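Local coordinates for Nitrate/nitrite binding protein NrtA (Synechocystis sp., PDB 2G29) that binds nitrate in the periplasm as the solute-binding component of the NrtABCD ABC transporter, which takes up nitrate and probably nitrite, at residues 321-326 with 378-383; 327-332 with 366-371. All coordinates share one frame; numbering follows the deposited sequence.

Both contacts tie the chain from 321 to 332 to the region of helix 364-373 and the loop after it, and along the sequence contact 2 is nested inside the loop closed by contact 1. Their centres lie about 9 Å apart. Contact 1 joins two loops at the surface, none of its touching residues is buried, and its bonds are polar and partly carried by water. Contact 2 sets a loop against a helix in the interior, where Y329 and P330 lie over one face of the W367 indole and S328 takes its N-H at the edge. The two meet at P382, whose CG lies 3.5 Å from CD2 of Y329, and at N326, which packs on Y331.

Contact 1: 321-326 with 378-383; sequences KYWVDN and ADQIPS
N326, with Q380 and W323, carries this loop-to-loop contact, which buries 182 Å² in all. The backbones come nearest at N326 and Q380, where the CA atoms are 6.2 Å apart. CG of N326 stands anti to the backbone carbonyl carbon, beside the backbone N, and ND2 reaches across to the turn. Its direct bond to the backbone O of Q380 is weak, at 3.3 Å with an N-H...O angle of only 125°. Two waters do better: one accepts from N326 ND2 and donates to the carbonyl O of Q380, and the other, 2.6 Å from N326 ND2, donates to the carbonyl O of D379. The amide is thus tied to two successive carbonyls chiefly through solvent. Its apolar neighbour is P382, met tip to tip, with P382 CG 3.7 Å from N326 ND2.

The other direct bond runs between side chains. W323 NE1 donates to OE1 of Q380 over 3.0 Å, bent to 145° at the hydrogen. Ring and amide planes stand 82° apart, and the donor sits above the carbonyl plane. Q380 gets there by an extended chain beyond CG, while W323 has CG anti to its backbone N and its indole also touches W367 and helix 253-271. An alanine in place of W323 would remove this donor and the indole, and would probably leave the Q380 amide less firmly placed and W367 less well packed.

The turn itself is a short 3-10 segment, 378-380, closed by a backbone bond from I381 N to A378 O. Away from the annotated nitrate site, these bonds join the loop before helix 332-344 to the loop after helix 364-373 in a type II periplasmic-binding-protein fold, whose two five-stranded sheets both have the order 2-1-3-n-4.

Contact 2: 327-332 with 366-371; sequences ASYPYK and LWREAA
In this type II periplasmic-binding-protein fold, the loop leading into helix 332-344 lies over one face and along the edge of a buried tryptophan, W367 of helix 364-373. W367 points toward the loop, its CG anti to the backbone N.

The aromatic part is an edge-to-face pair. The edge of Y329 meets the face of the six-membered ring of W367, with centroids 5.2 Å apart and planes at 83°; the nearest atoms are Y329 CD1 and W367 CE3, at 3.5 Å.

Two CH-pi contacts lie over the five-membered ring. Y329 CA sits 4.0 Å from its centroid, and CD of P330, the central residue of an inverse gamma turn, is 3.9 Å from the same centroid. Backbone and proline ring therefore both lie over the same face of the indole.

Apolar contact continues to the next helix residue, where R368 CG runs alongside Y329 CE1, 4.2 Å away. The polar ends of both side chains turn to a common partner, E364, which bonds to Y329 OH and forms a salt bridge with R368 NE.

The one hydrogen bond between the two segments lies at the edge of the indole. OG of S328, also bonded to Q267, accepts from W367 NE1 at 2.9 Å, nearly straight at 164° and only 8° out of the ring plane.

Contact 1: 321-326 with 378-383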
ATOM      1  N   LYS A 321      -7.953  -2.287  -6.901  1.00 12.71           N
ATOM      2  CA  LYS A 321      -9.338  -1.842  -6.802  1.00 12.61           C
ATOM      3  C   LYS A 321      -9.359  -0.676  -5.834  1.00 13.65           C
ATOM      4  O   LYS A 321      -8.701  -0.728  -4.781  1.00 13.55           O
ATOM      5  CB  LYS A 321     -10.228  -2.974  -6.274  1.00 13.86           C
ATOM      6  CG  LYS A 321     -10.364  -4.158  -7.190  1.00 15.62           C
ATOM      7  CD  LYS A 321     -10.980  -5.317  -6.400  1.00 18.83           C
ATOM      8  CE  LYS A 321     -11.129  -6.564  -7.270  1.00 18.85           C
ATOM      9  NZ  LYS A 321     -11.617  -7.750  -6.519  1.00 21.29           N
ATOM     10  N   TYR A 322     -10.149   0.345  -6.161  1.00 12.65           N
ATOM     11  CA  TYR A 322     -10.257   1.570  -5.377  1.00 12.31           C
ATOM     12  C   TYR A 322     -11.646   1.781  -4.806  1.00 12.99           C
ATOM     13  O   TYR A 322     -11.835   2.660  -4.005  1.00 15.31           O
ATOM     14  CB  TYR A 322      -9.903   2.816  -6.235  1.00 12.51           C
ATOM     15  CG  TYR A 322      -8.619   2.652  -7.019  1.00 13.38           C
ATOM     16  CD1 TYR A 322      -8.643   2.510  -8.415  1.00 15.05           C
ATOM     17  CD2 TYR A 322      -7.388   2.540  -6.370  1.00 14.25           C
ATOM     18  CE1 TYR A 322      -7.482   2.248  -9.136  1.00 14.62           C
ATOM     19  CE2 TYR A 322      -6.227   2.285  -7.083  1.00 13.23           C
ATOM     20  CZ  TYR A 322      -6.278   2.131  -8.464  1.00 13.23           C
ATOM     21  OH  TYR A 322      -5.151   1.813  -9.187  1.00 14.90           O
ATOM     22  N   TRP A 323     -12.612   0.972  -5.224  1.00 13.22           N
ATOM     23  CA  TRP A 323     -13.965   1.171  -4.736  1.00 14.86           C
ATOM     24  C   TRP A 323     -14.776  -0.114  -4.680  1.00 14.68           C
ATOM     25  O   TRP A 323     -15.409  -0.388  -3.666  1.00 14.64           O
ATOM     26  CB  TRP A 323     -14.679   2.193  -5.616  1.00 14.50           C
ATOM     27  CG  TRP A 323     -15.938   2.665  -4.997  1.00 15.55           C
ATOM     28  CD1 TRP A 323     -17.231   2.325  -5.354  1.00 16.02           C
ATOM     29  CD2 TRP A 323     -16.050   3.594  -3.937  1.00 15.25           C
ATOM     30  NE1 TRP A 323     -18.129   3.002  -4.566  1.00 16.73           N
ATOM     31  CE2 TRP A 323     -17.436   3.784  -3.684  1.00 15.30           C
ATOM     32  CE3 TRP A 323     -15.119   4.282  -3.157  1.00 16.26           C
ATOM     33  CZ2 TRP A 323     -17.890   4.636  -2.704  1.00 16.36           C
ATOM     34  CZ3 TRP A 323     -15.573   5.121  -2.186  1.00 15.96           C
ATOM     35  CH2 TRP A 323     -16.944   5.294  -1.955  1.00 15.60           C
ATOM     36  N   VAL A 324     -14.758  -0.913  -5.747  1.00 16.65           N
ATOM     37  CA  VAL A 324     -15.523  -2.166  -5.753  1.00 16.83           C
ATOM     38  C   VAL A 324     -15.069  -3.092  -4.618  1.00 17.72           C
ATOM     39  O   VAL A 324     -13.914  -3.021  -4.169  1.00 17.43           O
ATOM     40  CB  VAL A 324     -15.387  -2.923  -7.129  1.00 18.68           C
ATOM     41  CG1 VAL A 324     -13.982  -3.407  -7.328  1.00 18.60           C
ATOM     42  CG2 VAL A 324     -16.352  -4.103  -7.202  1.00 20.15           C
ATOM     43  N   ASP A 325     -15.976  -3.946  -4.149  1.00 18.26           N
ATOM     44  CA  ASP A 325     -15.670  -4.885  -3.080  1.00 19.50           C
ATOM     45  C   ASP A 325     -15.234  -4.153  -1.801  1.00 18.10           C
ATOM     46  O   ASP A 325     -14.331  -4.609  -1.097  1.00 20.14           O
ATOM     47  CB  ASP A 325     -14.607  -5.904  -3.546  1.00 21.15           C
ATOM     48  CG  ASP A 325     -15.060  -6.672  -4.792  1.00 24.74           C
ATOM     49  OD1 ASP A 325     -16.246  -7.080  -4.828  1.00 25.12           O
ATOM     50  OD2 ASP A 325     -14.255  -6.864  -5.733  1.00 27.50           O
ATOM     51  N   ASN A 326     -15.887  -3.020  -1.520  1.00 17.45           N
ATOM     52  CA  ASN A 326     -15.629  -2.222  -0.306  1.00 15.97           C
ATOM     53  C   ASN A 326     -14.174  -1.810  -0.141  1.00 14.38           C
ATOM     54  O   ASN A 326     -13.729  -1.497   0.971  1.00 14.95           O
ATOM     55  CB  ASN A 326     -16.066  -3.009   0.933  1.00 17.40           C
ATOM     56  CG  ASN A 326     -17.516  -3.473   0.846  1.00 18.35           C
ATOM     57  OD1 ASN A 326     -17.796  -4.664   0.923  1.00 24.09           O
ATOM     58  ND2 ASN A 326     -18.428  -2.533   0.694  1.00 19.24           N
ATOM     59  N   ALA A 378     -26.348   2.117   0.295  1.00 31.07           N
ATOM     60  CA  ALA A 378     -26.238   1.390   1.554  1.00 30.32           C
ATOM     61  C   ALA A 378     -25.459   0.081   1.535  1.00 30.54           C
ATOM     62  O   ALA A 378     -24.715  -0.226   2.470  1.00 29.12           O
ATOM     63  CB  ALA A 378     -27.633   1.140   2.126  1.00 30.95           C
ATOM     64  N   ASP A 379     -25.628  -0.705   0.480  1.00 30.04           N
ATOM     65  CA  ASP A 379     -24.964  -1.996   0.425  1.00 30.15           C
ATOM     66  C   ASP A 379     -23.466  -1.886   0.179  1.00 28.83           C
ATOM     67  O   ASP A 379     -22.750  -2.884   0.238  1.00 29.42           O
ATOM     68  CB  ASP A 379     -25.632  -2.872  -0.639  1.00 32.62           C
ATOM     69  CG  ASP A 379     -25.248  -2.484  -2.039  1.00 34.73           C
ATOM     70  OD1 ASP A 379     -25.079  -1.274  -2.327  1.00 36.35           O
ATOM     71  OD2 ASP A 379     -25.126  -3.405  -2.871  1.00 37.47           O
ATOM     72  N   GLN A 380     -23.012  -0.668  -0.098  1.00 28.00           N
ATOM     73  CA  GLN A 380     -21.594  -0.411  -0.334  1.00 26.31           C
ATOM     74  C   GLN A 380     -20.924   0.153   0.920  1.00 24.47           C
ATOM     75  O   GLN A 380     -19.738   0.466   0.905  1.00 22.47           O
ATOM     76  CB  GLN A 380     -21.421   0.564  -1.500  1.00 29.14           C
ATOM     77  CG  GLN A 380     -21.634  -0.086  -2.869  1.00 33.72           C
ATOM     78  CD  GLN A 380     -21.574   0.912  -4.007  1.00 36.02           C
ATOM     79  OE1 GLN A 380     -20.817   1.883  -3.965  1.00 36.61           O
ATOM     80  NE2 GLN A 380     -22.370   0.672  -5.042  1.00 37.60           N
ATOM     81  N   ILE A 381     -21.695   0.294   1.990  1.00 22.43           N
ATOM     82  CA  ILE A 381     -21.177   0.781   3.270  1.00 20.58           C
ATOM     83  C   ILE A 381     -21.219  -0.395   4.252  1.00 20.85           C
ATOM     84  O   ILE A 381     -22.288  -0.791   4.721  1.00 20.74           O
ATOM     85  CB  ILE A 381     -22.025   1.942   3.833  1.00 19.24           C
ATOM     86  CG1 ILE A 381     -21.909   3.153   2.907  1.00 20.56           C
ATOM     87  CG2 ILE A 381     -21.558   2.290   5.262  1.00 21.57           C
ATOM     88  CD1 ILE A 381     -22.777   4.327   3.297  1.00 20.23           C
ATOM     89  N   PRO A 382     -20.050  -0.966   4.587  1.00 20.43           N
ATOM     90  CA  PRO A 382     -19.986  -2.102   5.515  1.00 20.89           C
ATOM     91  C   PRO A 382     -20.672  -1.857   6.857  1.00 20.46           C
ATOM     92  O   PRO A 382     -20.558  -0.763   7.431  1.00 22.02           O
ATOM     93  CB  PRO A 382     -18.484  -2.328   5.686  1.00 21.88           C
ATOM     94  CG  PRO A 382     -17.922  -1.872   4.349  1.00 21.68           C
ATOM     95  CD  PRO A 382     -18.701  -0.604   4.100  1.00 21.08           C
ATOM     96  N   SER A 383     -21.352  -2.894   7.343  1.00 21.19           N
ATOM     97  CA  SER A 383     -22.089  -2.876   8.611  1.00 22.58           C
ATOM     98  C   SER A 383     -21.189  -3.130   9.804  1.00 21.89           C
ATOM     99  O   SER A 383     -21.603  -2.955  10.952  1.00 22.87           O
ATOM    100  CB  SER A 383     -23.189  -3.945   8.609  1.00 24.09           C
ATOM    101  OG  SER A 383     -24.268  -3.539   7.785  1.00 31.28           O
TER
HETATM  102  O   HOH W   1     -18.032  -0.005  -1.039  1.00 17.11           O
HETATM  103  O   HOH W   2     -20.668  -2.860   1.912  1.00 22.28           O

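Contact 2: 327-332 with 366-371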
ATOM      1  N   ALA A 327     -13.435  -1.753  -1.235  1.00 14.52           N
ATOM      2  CA  ALA A 327     -12.002  -1.410  -1.192  1.00 13.46           C
ATOM      3  C   ALA A 327     -11.587  -0.173  -0.395  1.00 13.68           C
ATOM      4  O   ALA A 327     -10.538  -0.158   0.252  1.00 14.66           O
ATOM      5  CB  ALA A 327     -11.476  -1.261  -2.617  1.00 15.15           C
ATOM      6  N   SER A 328     -12.389   0.879  -0.480  1.00 12.85           N
ATOM      7  CA  SER A 328     -12.097   2.121   0.192  1.00 13.04           C
ATOM      8  C   SER A 328     -12.385   2.097   1.691  1.00 12.46           C
ATOM      9  O   SER A 328     -11.762   2.808   2.468  1.00 11.80           O
ATOM     10  CB  SER A 328     -12.903   3.222  -0.491  1.00 12.31           C
ATOM     11  OG  SER A 328     -12.691   4.459   0.121  1.00 12.95           O
ATOM     12  N   TYR A 329     -13.325   1.266   2.125  1.00 13.05           N
ATOM     13  CA  TYR A 329     -13.657   1.240   3.557  1.00 12.20           C
ATOM     14  C   TYR A 329     -12.463   0.711   4.346  1.00 12.48           C
ATOM     15  O   TYR A 329     -12.003  -0.392   4.104  1.00 11.99           O
ATOM     16  CB  TYR A 329     -14.893   0.377   3.794  1.00 12.42           C
ATOM     17  CG  TYR A 329     -15.277   0.338   5.253  1.00 12.84           C
ATOM     18  CD1 TYR A 329     -15.875   1.432   5.868  1.00 12.94           C
ATOM     19  CD2 TYR A 329     -15.007  -0.783   6.031  1.00 11.36           C
ATOM     20  CE1 TYR A 329     -16.192   1.412   7.225  1.00 12.13           C
ATOM     21  CE2 TYR A 329     -15.317  -0.827   7.385  1.00 12.88           C
ATOM     22  CZ  TYR A 329     -15.908   0.272   7.981  1.00 11.78           C
ATOM     23  OH  TYR A 329     -16.227   0.190   9.315  1.00 13.37           O
ATOM     24  N   PRO A 330     -11.947   1.499   5.301  1.00 10.35           N
ATOM     25  CA  PRO A 330     -10.778   1.079   6.091  1.00 11.93           C
ATOM     26  C   PRO A 330     -11.135   0.161   7.241  1.00 10.86           C
ATOM     27  O   PRO A 330     -11.376   0.583   8.354  1.00 12.05           O
ATOM     28  CB  PRO A 330     -10.181   2.402   6.547  1.00 10.99           C
ATOM     29  CG  PRO A 330     -11.418   3.261   6.797  1.00 12.23           C
ATOM     30  CD  PRO A 330     -12.385   2.861   5.660  1.00 12.19           C
ATOM     31  N   TYR A 331     -11.209  -1.123   6.930  1.00 10.56           N
ATOM     32  CA  TYR A 331     -11.551  -2.104   7.952  1.00 11.15           C
ATOM     33  C   TYR A 331     -10.536  -2.097   9.098  1.00 10.72           C
ATOM     34  O   TYR A 331      -9.307  -2.189   8.890  1.00 10.80           O
ATOM     35  CB  TYR A 331     -11.595  -3.522   7.356  1.00 11.62           C
ATOM     36  CG  TYR A 331     -12.777  -3.816   6.453  1.00 12.61           C
ATOM     37  CD1 TYR A 331     -12.649  -3.733   5.079  1.00 12.37           C
ATOM     38  CD2 TYR A 331     -14.021  -4.184   6.991  1.00 13.46           C
ATOM     39  CE1 TYR A 331     -13.720  -4.019   4.234  1.00 12.34           C
ATOM     40  CE2 TYR A 331     -15.090  -4.463   6.149  1.00 13.34           C
ATOM     41  CZ  TYR A 331     -14.932  -4.385   4.785  1.00 15.31           C
ATOM     42  OH  TYR A 331     -15.982  -4.720   3.932  1.00 15.72           O
ATOM     43  N   LYS A 332     -11.054  -1.998  10.313  1.00 11.03           N
ATOM     44  CA  LYS A 332     -10.191  -2.066  11.499  1.00 10.93           C
ATOM     45  C   LYS A 332      -9.527  -3.459  11.602  1.00 10.36           C
ATOM     46  O   LYS A 332      -8.401  -3.554  12.084  1.00 11.26           O
ATOM     47  CB  LYS A 332     -11.006  -1.782  12.766  1.00 11.61           C
ATOM     48  CG  LYS A 332     -11.380  -0.316  12.961  1.00 11.23           C
ATOM     49  CD  LYS A 332     -12.207  -0.111  14.206  1.00 13.20           C
ATOM     50  CE  LYS A 332     -12.340   1.348  14.513  1.00 14.50           C
ATOM     51  NZ  LYS A 332     -13.094   1.556  15.808  1.00 15.39           N
ATOM     52  N   LEU A 366     -15.364   8.488  10.298  1.00 12.71           N
ATOM     53  CA  LEU A 366     -15.326   9.625   9.368  1.00 12.66           C
ATOM     54  C   LEU A 366     -15.633   9.128   7.944  1.00 14.00           C
ATOM     55  O   LEU A 366     -16.286   9.832   7.160  1.00 12.95           O
ATOM     56  CB  LEU A 366     -13.947  10.316   9.422  1.00 13.27           C
ATOM     57  CG  LEU A 366     -13.628  10.964  10.764  1.00 12.77           C
ATOM     58  CD1 LEU A 366     -12.328  11.727  10.709  1.00 13.55           C
ATOM     59  CD2 LEU A 366     -14.767  11.968  11.087  1.00 13.39           C
ATOM     60  N   TRP A 367     -15.186   7.913   7.598  1.00 12.94           N
ATOM     61  CA  TRP A 367     -15.460   7.384   6.281  1.00 12.77           C
ATOM     62  C   TRP A 367     -16.960   7.194   6.108  1.00 13.88           C
ATOM     63  O   TRP A 367     -17.524   7.609   5.083  1.00 14.31           O
ATOM     64  CB  TRP A 367     -14.682   6.063   6.058  1.00 11.89           C
ATOM     65  CG  TRP A 367     -14.743   5.533   4.632  1.00 12.70           C
ATOM     66  CD1 TRP A 367     -13.768   5.657   3.680  1.00 12.77           C
ATOM     67  CD2 TRP A 367     -15.818   4.794   4.011  1.00 14.58           C
ATOM     68  NE1 TRP A 367     -14.159   5.057   2.510  1.00 12.54           N
ATOM     69  CE2 TRP A 367     -15.404   4.508   2.687  1.00 13.70           C
ATOM     70  CE3 TRP A 367     -17.078   4.344   4.446  1.00 14.04           C
ATOM     71  CZ2 TRP A 367     -16.207   3.788   1.778  1.00 14.18           C
ATOM     72  CZ3 TRP A 367     -17.883   3.629   3.549  1.00 13.69           C
ATOM     73  CH2 TRP A 367     -17.438   3.355   2.227  1.00 14.47           C
ATOM     74  N   ARG A 368     -17.620   6.579   7.092  1.00 13.58           N
ATOM     75  CA  ARG A 368     -19.076   6.390   6.990  1.00 13.33           C
ATOM     76  C   ARG A 368     -19.815   7.718   6.921  1.00 15.01           C
ATOM     77  O   ARG A 368     -20.811   7.818   6.186  1.00 15.53           O
ATOM     78  CB  ARG A 368     -19.599   5.553   8.165  1.00 15.72           C
ATOM     79  CG  ARG A 368     -19.290   4.061   8.033  1.00 13.43           C
ATOM     80  CD  ARG A 368     -19.943   3.267   9.190  1.00 14.27           C
ATOM     81  NE  ARG A 368     -19.217   3.414  10.446  1.00 14.96           N
ATOM     82  CZ  ARG A 368     -19.726   3.921  11.561  1.00 16.60           C
ATOM     83  NH1 ARG A 368     -20.999   4.343  11.600  1.00 21.27           N
ATOM     84  NH2 ARG A 368     -18.962   4.043  12.641  1.00 16.49           N
ATOM     85  N   GLU A 369     -19.360   8.733   7.657  1.00 14.49           N
ATOM     86  CA  GLU A 369     -20.050  10.029   7.596  1.00 15.81           C
ATOM     87  C   GLU A 369     -19.922  10.631   6.212  1.00 16.48           C
ATOM     88  O   GLU A 369     -20.898  11.165   5.663  1.00 16.58           O
ATOM     89  CB  GLU A 369     -19.498  10.972   8.660  1.00 15.36           C
ATOM     90  CG  GLU A 369     -20.005  10.555  10.052  1.00 18.66           C
ATOM     91  CD  GLU A 369     -19.161  11.056  11.198  1.00 22.59           C
ATOM     92  OE1 GLU A 369     -18.406  12.038  11.012  1.00 24.85           O
ATOM     93  OE2 GLU A 369     -19.267  10.463  12.305  1.00 23.65           O
ATOM     94  N   ALA A 370     -18.746  10.515   5.603  1.00 15.92           N
ATOM     95  CA  ALA A 370     -18.563  11.055   4.265  1.00 15.42           C
ATOM     96  C   ALA A 370     -19.346  10.269   3.229  1.00 17.45           C
ATOM     97  O   ALA A 370     -19.919  10.857   2.309  1.00 15.82           O
ATOM     98  CB  ALA A 370     -17.063  11.053   3.922  1.00 14.21           C
ATOM     99  N   ALA A 371     -19.368   8.947   3.331  1.00 16.64           N
ATOM    100  CA  ALA A 371     -20.101   8.148   2.344  1.00 16.52           C
ATOM    101  C   ALA A 371     -21.609   8.419   2.445  1.00 18.17           C
ATOM    102  O   ALA A 371     -22.328   8.395   1.428  1.00 17.90           O
ATOM    103  CB  ALA A 371     -19.816   6.656   2.533  1.00 15.24           C
TER